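Local coordinates for maltose ABC transporter, periplasmic maltose-binding protein (Thermotoga maritima, PDB 2GHB) that probably binds maltose and related sugars in the periplasm and hands them to an ABC importer in the inner membrane, at residues 76-81 and 102-107; 107-112 and 229-234; 290-295 and 303-308. All coordinates share one frame; numbering follows the deposited sequence.

Contact 1. Residues 76-81 and 102-107; sequences EPIPNF and YGIPYA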
loop_
_atom_site.group_PDB
_atom_site.type_symbol
_atom_site.label_atom_id
_atom_site.label_comp_id
_atom_site.label_asym_id
_atom_site.label_seq_id
_atom_site.Cartn_x
_atom_site.Cartn_y
_atom_site.Cartn_z
ATOM N N GLU A 76 -15.341 14.013 6.835
ATOM C CA GLU A 76 -16.458 14.347 5.971
ATOM C C GLU A 76 -16.355 13.608 4.639
ATOM O O GLU A 76 -15.270 13.524 4.075
ATOM C CB GLU A 76 -16.437 15.873 5.755
ATOM C CG GLU A 76 -17.541 16.444 4.896
ATOM C CD GLU A 76 -18.903 16.406 5.566
ATOM O OE1 GLU A 76 -18.972 16.245 6.786
ATOM O OE2 GLU A 76 -19.901 16.569 4.851
ATOM N N PRO A 77 -17.480 13.079 4.126
ATOM C CA PRO A 77 -17.490 12.600 2.743
ATOM C C PRO A 77 -17.095 13.694 1.723
ATOM O O PRO A 77 -17.450 14.867 1.904
ATOM C CB PRO A 77 -18.937 12.121 2.522
ATOM C CG PRO A 77 -19.531 11.936 3.893
ATOM C CD PRO A 77 -18.768 12.865 4.809
ATOM N N ILE A 78 -16.370 13.285 0.674
ATOM C CA ILE A 78 -15.898 14.168 -0.363
ATOM C C ILE A 78 -16.784 13.966 -1.591
ATOM O O ILE A 78 -16.786 12.883 -2.199
ATOM C CB ILE A 78 -14.414 13.878 -0.748
ATOM C CG1 ILE A 78 -13.503 13.866 0.489
ATOM C CG2 ILE A 78 -13.929 14.890 -1.737
ATOM C CD1 ILE A 78 -13.451 15.153 1.255
ATOM N N PRO A 79 -17.553 14.998 -1.956
ATOM C CA PRO A 79 -18.441 14.794 -3.072
ATOM C C PRO A 79 -17.636 14.569 -4.344
ATOM O O PRO A 79 -16.488 15.023 -4.459
ATOM C CB PRO A 79 -19.252 16.102 -3.142
ATOM C CG PRO A 79 -19.048 16.769 -1.857
ATOM C CD PRO A 79 -17.673 16.358 -1.402
ATOM N N ASN A 80 -18.230 13.852 -5.284
ATOM C CA ASN A 80 -17.565 13.548 -6.538
ATOM C C ASN A 80 -17.263 14.809 -7.335
ATOM O O ASN A 80 -17.993 15.794 -7.272
ATOM C CB ASN A 80 -18.422 12.587 -7.376
ATOM C CG ASN A 80 -17.698 12.104 -8.628
ATOM O OD1 ASN A 80 -18.061 12.466 -9.762
ATOM N ND2 ASN A 80 -16.653 11.304 -8.426
ATOM N N PHE A 81 -16.154 14.771 -8.073
ATOM C CA PHE A 81 -15.811 15.798 -9.028
ATOM C C PHE A 81 -15.048 15.130 -10.167
ATOM O O PHE A 81 -14.513 14.033 -10.003
ATOM C CB PHE A 81 -15.054 16.969 -8.369
ATOM C CG PHE A 81 -13.790 16.579 -7.623
ATOM C CD1 PHE A 81 -12.543 16.839 -8.167
ATOM C CD2 PHE A 81 -13.846 16.015 -6.356
ATOM C CE1 PHE A 81 -11.367 16.494 -7.475
ATOM C CE2 PHE A 81 -12.680 15.678 -5.667
ATOM C CZ PHE A 81 -11.439 15.927 -6.240
ATOM N N TYR A 102 -13.892 9.393 1.419
ATOM C CA TYR A 102 -13.564 10.155 2.607
ATOM C C TYR A 102 -12.200 10.843 2.619
ATOM O O TYR A 102 -11.758 11.322 3.669
ATOM C CB TYR A 102 -13.633 9.234 3.810
ATOM C CG TYR A 102 -15.040 8.957 4.242
ATOM C CD1 TYR A 102 -15.725 9.856 5.078
ATOM C CD2 TYR A 102 -15.699 7.827 3.806
ATOM C CE1 TYR A 102 -17.034 9.616 5.469
ATOM C CE2 TYR A 102 -17.010 7.570 4.183
ATOM C CZ TYR A 102 -17.668 8.467 5.017
ATOM O OH TYR A 102 -18.933 8.188 5.386
ATOM N N GLY A 103 -11.519 10.899 1.473
ATOM C CA GLY A 103 -10.262 11.650 1.399
ATOM C C GLY A 103 -9.691 11.717 -0.006
ATOM O O GLY A 103 -10.184 11.053 -0.915
ATOM N N ILE A 104 -8.655 12.545 -0.172
ATOM C CA ILE A 104 -7.950 12.697 -1.445
ATOM C C ILE A 104 -6.563 12.152 -1.217
ATOM O O ILE A 104 -5.789 12.727 -0.470
ATOM C CB ILE A 104 -7.864 14.158 -1.881
ATOM C CG1 ILE A 104 -9.283 14.718 -2.135
ATOM C CG2 ILE A 104 -6.962 14.299 -3.115
ATOM C CD1 ILE A 104 -10.047 14.033 -3.275
ATOM N N PRO A 105 -6.236 11.027 -1.854
ATOM C CA PRO A 105 -4.931 10.414 -1.618
ATOM C C PRO A 105 -3.805 11.176 -2.348
ATOM O O PRO A 105 -4.024 11.686 -3.423
ATOM C CB PRO A 105 -5.113 9.016 -2.231
ATOM C CG PRO A 105 -6.033 9.223 -3.316
ATOM C CD PRO A 105 -6.996 10.302 -2.874
ATOM N N TYR A 106 -2.625 11.232 -1.773
ATOM C CA TYR A 106 -1.466 11.813 -2.445
ATOM C C TYR A 106 -0.272 10.851 -2.660
ATOM O O TYR A 106 0.669 11.197 -3.408
ATOM C CB TYR A 106 -0.960 13.014 -1.693
ATOM C CG TYR A 106 -0.486 12.741 -0.295
ATOM C CD1 TYR A 106 0.835 12.413 -0.047
ATOM C CD2 TYR A 106 -1.339 12.856 0.783
ATOM C CE1 TYR A 106 1.295 12.189 1.231
ATOM C CE2 TYR A 106 -0.885 12.618 2.102
ATOM C CZ TYR A 106 0.417 12.299 2.310
ATOM O OH TYR A 106 0.897 12.059 3.584
ATOM N N ALA A 107 -0.300 9.678 -2.020
ATOM C CA ALA A 107 0.815 8.737 -2.071
ATOM C C ALA A 107 0.346 7.329 -1.809
ATOM O O ALA A 107 -0.524 7.119 -0.955
ATOM C CB ALA A 107 1.877 9.110 -1.041
HETATM O O HOH W 1 -12.784 13.653 4.478
#
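Pro77 and Tyr102 lie alongside each other with their side chains pointing the same way, a small example of a loop gripping the start of a strand through aromatic and aliphatic side chains. With Tyr102 CG beside the backbone N, anti to the carbonyl carbon (chi1 -77°), the phenol comes back to the loop, although its CB leaves the backbone heading away from it. Its CE1 lies 3.7 Å from Pro77 CD, and CD1 reaches the carbonyl carbon of Glu76. Ile78 points directly across, CG1 resting 3.7 Å from Gly103 N. Further along, Phe81 CG stands between its backbone N and carbonyl carbon (chi1 56°), from where CZ meets Ile104 CD1 at 3.8 Å; the methyl arrives in the ring plane, at the edge. The polar link is a water that donates to Tyr102 O at 2.7 Å and, over a short distance, to Glu76 O, joining two backbone carbonyls that could not bond to each other. Glu76 sends its carboxylate elsewhere, to Lys275, while helix 275-286 packs on Ile78, Phe81 and Ile104. Such a loop laid against the beginning of a long strand fits the lobe of a periplasmic binding protein fold.

Contact 2. Residues 107-112 and 229-234; sequences AMEAIA and GPWAIK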
loop_
_atom_site.group_PDB
_atom_site.type_symbol
_atom_site.label_atom_id
_atom_site.label_comp_id
_atom_site.label_asym_id
_atom_site.label_seq_id
_atom_site.Cartn_x
_atom_site.Cartn_y
_atom_site.Cartn_z
ATOM N N ALA A 107 -0.300 9.678 -2.020
ATOM C CA ALA A 107 0.815 8.737 -2.071
ATOM C C ALA A 107 0.346 7.329 -1.809
ATOM O O ALA A 107 -0.524 7.119 -0.955
ATOM C CB ALA A 107 1.877 9.110 -1.041
ATOM N N MET A 108 0.964 6.379 -2.513
ATOM C CA MET A 108 0.725 4.945 -2.361
ATOM C C MET A 108 2.059 4.250 -2.018
ATOM O O MET A 108 3.147 4.804 -2.218
ATOM C CB MET A 108 0.198 4.333 -3.656
ATOM C CG MET A 108 -1.152 4.788 -4.116
ATOM S SD MET A 108 -1.760 3.886 -5.539
ATOM C CE MET A 108 -0.616 4.311 -6.847
ATOM N N GLU A 109 1.952 3.038 -1.497
ATOM C CA GLU A 109 3.094 2.231 -1.093
ATOM C C GLU A 109 2.745 0.772 -1.301
ATOM O O GLU A 109 1.801 0.279 -0.695
ATOM C CB GLU A 109 3.383 2.445 0.380
ATOM C CG GLU A 109 4.753 1.957 0.818
ATOM C CD GLU A 109 5.069 2.348 2.255
ATOM O OE1 GLU A 109 4.291 1.985 3.155
ATOM O OE2 GLU A 109 6.079 3.043 2.474
ATOM N N ALA A 110 3.473 0.091 -2.179
ATOM C CA ALA A 110 3.359 -1.377 -2.293
ATOM C C ALA A 110 4.694 -2.037 -2.646
ATOM O O ALA A 110 5.646 -1.354 -3.064
ATOM C CB ALA A 110 2.303 -1.754 -3.288
ATOM N N ILE A 111 4.772 -3.359 -2.430
ATOM C CA ILE A 111 5.994 -4.105 -2.737
ATOM C C ILE A 111 6.000 -4.449 -4.227
ATOM O O ILE A 111 4.949 -4.452 -4.907
ATOM C CB ILE A 111 6.190 -5.366 -1.825
ATOM C CG1 ILE A 111 5.116 -6.445 -2.101
ATOM C CG2 ILE A 111 6.222 -4.963 -0.366
ATOM C CD1 ILE A 111 4.997 -7.538 -0.995
ATOM N N ALA A 112 7.200 -4.695 -4.736
ATOM C CA ALA A 112 7.384 -5.130 -6.134
ATOM C C ALA A 112 8.652 -5.975 -6.291
ATOM O O ALA A 112 9.373 -6.208 -5.331
ATOM C CB ALA A 112 7.441 -3.921 -7.066
ATOM N N GLY A 229 9.445 -3.250 -0.767
ATOM C CA GLY A 229 8.891 -1.943 -1.122
ATOM C C GLY A 229 9.906 -0.816 -1.256
ATOM O O GLY A 229 11.110 -1.035 -1.106
ATOM N N PRO A 230 9.413 0.411 -1.519
ATOM C CA PRO A 230 10.245 1.584 -1.772
ATOM C C PRO A 230 11.136 2.012 -0.614
ATOM O O PRO A 230 12.180 2.615 -0.856
ATOM C CB PRO A 230 9.216 2.678 -2.097
ATOM C CG PRO A 230 7.990 1.943 -2.488
ATOM C CD PRO A 230 7.982 0.749 -1.627
ATOM N N TRP A 231 10.705 1.722 0.616
ATOM C CA TRP A 231 11.465 1.979 1.849
ATOM C C TRP A 231 12.847 1.308 1.981
ATOM O O TRP A 231 13.678 1.741 2.799
ATOM C CB TRP A 231 10.633 1.560 3.062
ATOM C CG TRP A 231 10.268 0.072 3.070
ATOM C CD1 TRP A 231 11.050 -0.961 3.505
ATOM C CD2 TRP A 231 9.034 -0.516 2.636
ATOM N NE1 TRP A 231 10.391 -2.151 3.359
ATOM C CE2 TRP A 231 9.156 -1.915 2.813
ATOM C CE3 TRP A 231 7.852 -0.005 2.098
ATOM C CZ2 TRP A 231 8.118 -2.813 2.492
ATOM C CZ3 TRP A 231 6.827 -0.896 1.762
ATOM C CH2 TRP A 231 6.969 -2.287 1.963
ATOM N N ALA A 232 13.080 0.248 1.213
ATOM C CA ALA A 232 14.346 -0.501 1.281
ATOM C C ALA A 232 15.427 0.014 0.315
ATOM O O ALA A 232 16.605 -0.281 0.491
ATOM C CB ALA A 232 14.088 -1.989 1.025
ATOM N N ILE A 233 15.016 0.777 -0.690
ATOM C CA ILE A 233 15.815 1.011 -1.887
ATOM C C ILE A 233 17.085 1.837 -1.651
ATOM O O ILE A 233 18.100 1.624 -2.327
ATOM C CB ILE A 233 14.937 1.667 -2.985
ATOM C CG1 ILE A 233 13.935 0.654 -3.516
ATOM C CG2 ILE A 233 15.764 2.212 -4.121
ATOM C CD1 ILE A 233 14.523 -0.433 -4.382
ATOM N N LYS A 234 17.017 2.760 -0.694
ATOM C CA LYS A 234 18.103 3.697 -0.457
ATOM C C LYS A 234 19.278 3.038 0.239
ATOM O O LYS A 234 20.418 3.477 0.074
ATOM C CB LYS A 234 17.613 4.911 0.344
ATOM C CG LYS A 234 18.428 6.195 0.076
ATOM C CD LYS A 234 19.511 6.421 1.111
ATOM C CE LYS A 234 20.361 7.648 0.773
ATOM N NZ LYS A 234 21.014 7.532 -0.575
#
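Glu109 meets Trp231 at the rim of the indole, showing how a carboxylate and an aromatic ring can share a border without stacking. The side chains cross at about a right angle, and the carboxylate plane stands 80° from the ring plane. Glu109 CG sits in the ring plane, 3.7 Å from Trp231 CZ3, while OE2 approaches CE3 to 3.5 Å. The glutamate arrives there extended, its CG anti to the backbone N (chi1 -164°). An acidic oxygen beside the positively polarised ring hydrogens is probably mildly favourable.

The apolar part belongs to Ile111, whose CG2 branch lies 3.6 Å from Trp231 CH2 and also packs against the backbone of Gly229, at 3.7 Å from its N. Trp231 keeps CG between its backbone N and carbonyl carbon (chi1 61°), which folds the indole back over its own chain, so that Gly229 CA lies 3.5 Å above one ring face, toward the rim.

Between backbone and side chain, Ala110 O faces the proline ring, 3.5 Å from Pro230 CD. Residues 230-232 have helical backbone angles without the regular helix bonds; two weak bonds, Ala232 N to Gly229 O and Ile233 N to Pro230 O, span the turn.

Around this junction, Trp231 NE1 donates a hydrogen bond to Tyr211 OH, and Tyr156 and Tyr157 of helix 155-164 touch both Ile111 and Trp231. Strand 225-228 leads into the turn and pairs with strand 100-116, Pro230 leans on Phe321 of helix 316-327, and helix 233-238 carries the chain onward.

Contact 3. Residues 290-295 and 303-308; sequences ETMYRI and PSRKDV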
loop_
_atom_site.group_PDB
_atom_site.type_symbol
_atom_site.label_atom_id
_atom_site.label_comp_id
_atom_site.label_asym_id
_atom_site.label_seq_id
_atom_site.Cartn_x
_atom_site.Cartn_y
_atom_site.Cartn_z
ATOM N N GLU A 290 -1.068 19.662 -10.777
ATOM C CA GLU A 290 0.112 20.490 -10.560
ATOM C C GLU A 290 0.564 20.481 -9.106
ATOM O O GLU A 290 1.754 20.447 -8.800
ATOM C CB GLU A 290 -0.205 21.941 -10.980
ATOM C CG GLU A 290 -0.845 22.061 -12.344
ATOM C CD GLU A 290 -2.382 22.194 -12.322
ATOM O OE1 GLU A 290 -3.025 21.665 -11.410
ATOM O OE2 GLU A 290 -2.934 22.830 -13.244
ATOM N N THR A 291 -0.402 20.517 -8.197
ATOM C CA THR A 291 -0.096 20.454 -6.761
ATOM C C THR A 291 0.451 19.089 -6.352
ATOM O O THR A 291 1.400 18.977 -5.577
ATOM C CB THR A 291 -1.356 20.729 -5.929
ATOM O OG1 THR A 291 -1.927 21.977 -6.335
ATOM C CG2 THR A 291 -1.000 20.756 -4.434
ATOM N N MET A 292 -0.195 18.050 -6.853
ATOM C CA MET A 292 0.217 16.670 -6.584
ATOM C C MET A 292 1.630 16.394 -7.134
ATOM O O MET A 292 2.403 15.639 -6.543
ATOM C CB MET A 292 -0.802 15.700 -7.172
ATOM C CG MET A 292 -2.112 15.557 -6.360
ATOM S SD MET A 292 -1.825 14.774 -4.763
ATOM C CE MET A 292 -3.423 15.016 -3.901
ATOM N N TYR A 293 1.963 17.030 -8.246
ATOM C CA TYR A 293 3.317 16.944 -8.812
ATOM C C TYR A 293 4.347 17.624 -7.931
ATOM O O TYR A 293 5.404 17.071 -7.657
ATOM C CB TYR A 293 3.332 17.474 -10.264
ATOM C CG TYR A 293 4.712 17.502 -10.902
ATOM C CD1 TYR A 293 5.274 16.359 -11.467
ATOM C CD2 TYR A 293 5.452 18.665 -10.918
ATOM C CE1 TYR A 293 6.556 16.400 -12.037
ATOM C CE2 TYR A 293 6.709 18.714 -11.491
ATOM C CZ TYR A 293 7.255 17.578 -12.038
ATOM O OH TYR A 293 8.501 17.677 -12.576
ATOM N N ARG A 294 4.045 18.825 -7.471
ATOM C CA ARG A 294 4.872 19.515 -6.461
ATOM C C ARG A 294 5.053 18.701 -5.179
ATOM O O ARG A 294 6.144 18.629 -4.608
ATOM C CB ARG A 294 4.271 20.892 -6.120
ATOM C CG ARG A 294 4.582 21.967 -7.158
ATOM C CD ARG A 294 3.678 23.195 -7.035
ATOM N NE ARG A 294 3.713 23.882 -5.749
ATOM C CZ ARG A 294 2.674 24.500 -5.173
ATOM N NH1 ARG A 294 1.472 24.484 -5.738
ATOM N NH2 ARG A 294 2.836 25.122 -3.982
ATOM N N ILE A 295 3.965 18.102 -4.716
ATOM C CA ILE A 295 4.022 17.214 -3.563
ATOM C C ILE A 295 5.026 16.065 -3.798
ATOM O O ILE A 295 5.851 15.772 -2.942
ATOM C CB ILE A 295 2.606 16.688 -3.222
ATOM C CG1 ILE A 295 1.799 17.806 -2.550
ATOM C CG2 ILE A 295 2.683 15.470 -2.334
ATOM C CD1 ILE A 295 0.294 17.506 -2.370
ATOM N N PRO A 303 2.948 8.202 -6.666
ATOM C CA PRO A 303 1.843 9.136 -6.827
ATOM C C PRO A 303 0.483 8.456 -6.850
ATOM O O PRO A 303 0.363 7.296 -7.285
ATOM C CB PRO A 303 2.122 9.791 -8.183
ATOM C CG PRO A 303 2.954 8.817 -8.910
ATOM C CD PRO A 303 3.749 8.091 -7.899
ATOM N N SER A 304 -0.527 9.189 -6.381
ATOM C CA SER A 304 -1.916 8.737 -6.411
ATOM C C SER A 304 -2.605 9.037 -7.750
ATOM O O SER A 304 -3.696 8.528 -8.002
ATOM C CB SER A 304 -2.675 9.429 -5.282
ATOM O OG SER A 304 -2.614 10.845 -5.464
ATOM N N ARG A 305 -1.960 9.848 -8.607
ATOM C CA ARG A 305 -2.523 10.280 -9.887
ATOM C C ARG A 305 -1.758 9.715 -11.082
ATOM O O ARG A 305 -0.521 9.718 -11.113
ATOM C CB ARG A 305 -2.526 11.815 -10.012
ATOM C CG ARG A 305 -3.506 12.532 -9.102
ATOM C CD ARG A 305 -3.485 14.011 -9.351
ATOM N NE ARG A 305 -4.029 14.335 -10.668
ATOM C CZ ARG A 305 -5.109 15.083 -10.894
ATOM N NH1 ARG A 305 -5.766 15.650 -9.899
ATOM N NH2 ARG A 305 -5.500 15.310 -12.140
ATOM N N LYS A 306 -2.516 9.246 -12.062
ATOM C CA LYS A 306 -1.984 8.637 -13.269
ATOM C C LYS A 306 -1.218 9.659 -14.095
ATOM O O LYS A 306 -0.164 9.352 -14.650
ATOM C CB LYS A 306 -3.120 8.018 -14.076
ATOM C CG LYS A 306 -3.817 6.841 -13.382
ATOM C CD LYS A 306 -5.093 6.372 -14.082
ATOM C CE LYS A 306 -6.236 7.382 -13.991
ATOM N NZ LYS A 306 -7.551 6.799 -14.484
ATOM N N ASP A 307 -1.710 10.895 -14.126
ATOM C CA ASP A 307 -1.061 11.945 -14.913
ATOM C C ASP A 307 0.210 12.506 -14.238
ATOM O O ASP A 307 1.058 13.092 -14.913
ATOM C CB ASP A 307 -2.057 13.046 -15.316
ATOM C CG ASP A 307 -2.893 13.542 -14.152
ATOM O OD1 ASP A 307 -2.626 13.136 -13.026
ATOM O OD2 ASP A 307 -3.835 14.320 -14.363
ATOM N N VAL A 308 0.353 12.297 -12.928
ATOM C CA VAL A 308 1.583 12.657 -12.239
ATOM C C VAL A 308 2.663 11.589 -12.468
ATOM O O VAL A 308 3.852 11.919 -12.588
ATOM C CB VAL A 308 1.366 12.884 -10.713
ATOM C CG1 VAL A 308 2.712 13.091 -10.001
ATOM C CG2 VAL A 308 0.445 14.105 -10.472
#
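Met292 and Arg305 are brought together by one bend in each chain: the methionine turns at chi2 (-67°), and the arginine runs straight before turning at chi3 (68°). In this part of the periplasmic binding protein fold, helix 289-298 and helix 306-312 are consecutive, joined through the short strand 302-303, and the two side chains cross at about a right angle where helix 289-298 meets the start of helix 306-312. What touches is aliphatic: Arg305 CD lies 3.6 Å from Met292 CG, so the methylene part of the arginine serves as a hydrophobic surface while its charged end continues past.

That end is held first by a partner in its own segment. Arg305, at the N-cap position of helix 306-312, grips Asp307 side-on: NE bonds to OD1 at 3.0 Å, nearly straight (177°), and NH2 bonds to OD2 at 2.9 Å in a salt bridge. Both oxygens use their syn lone pairs and lie essentially in the guanidinium plane, which fixes the rotation of the group. Asp83 forms a second salt bridge with NH2, and the two carboxylates probably offset the positive charge of this buried arginine.

Met292 has other neighbours too. Its SD passes Ser304 OG, a hydroxyl whose hydrogen bond goes to Pro105 O. Its CB packs on Val308 CG2 at 3.9 Å, and that same methyl sits 4.0 Å from Tyr293 N, against the helix backbone. The other methyl of the valine, CG1, stands at the edge of the Tyr293 ring near its plane, 4.4 Å from CD1.

Along the chain the three contacts come in series, the first two meeting at Ala107. Contacts 1 and 2 also share the long strand 100-116, yet their centres are about 23 Å apart, so the strand links a loop-packed beginning with a junction nearer the centre of the molecule. Contact 3 lies beside that strand, its centre about 15 Å from that of contact 1 and about 17 Å from that of contact 2. It meets contact 1 where Met292 SD packs on Tyr106 CB, and contact 2 where Met108 packs on Pro303. Strand 100-116 belongs to the mixed sheet and runs past all three sites; in this family such strands commonly pass between the two lobes, so it is probably one of the inter-lobe connections.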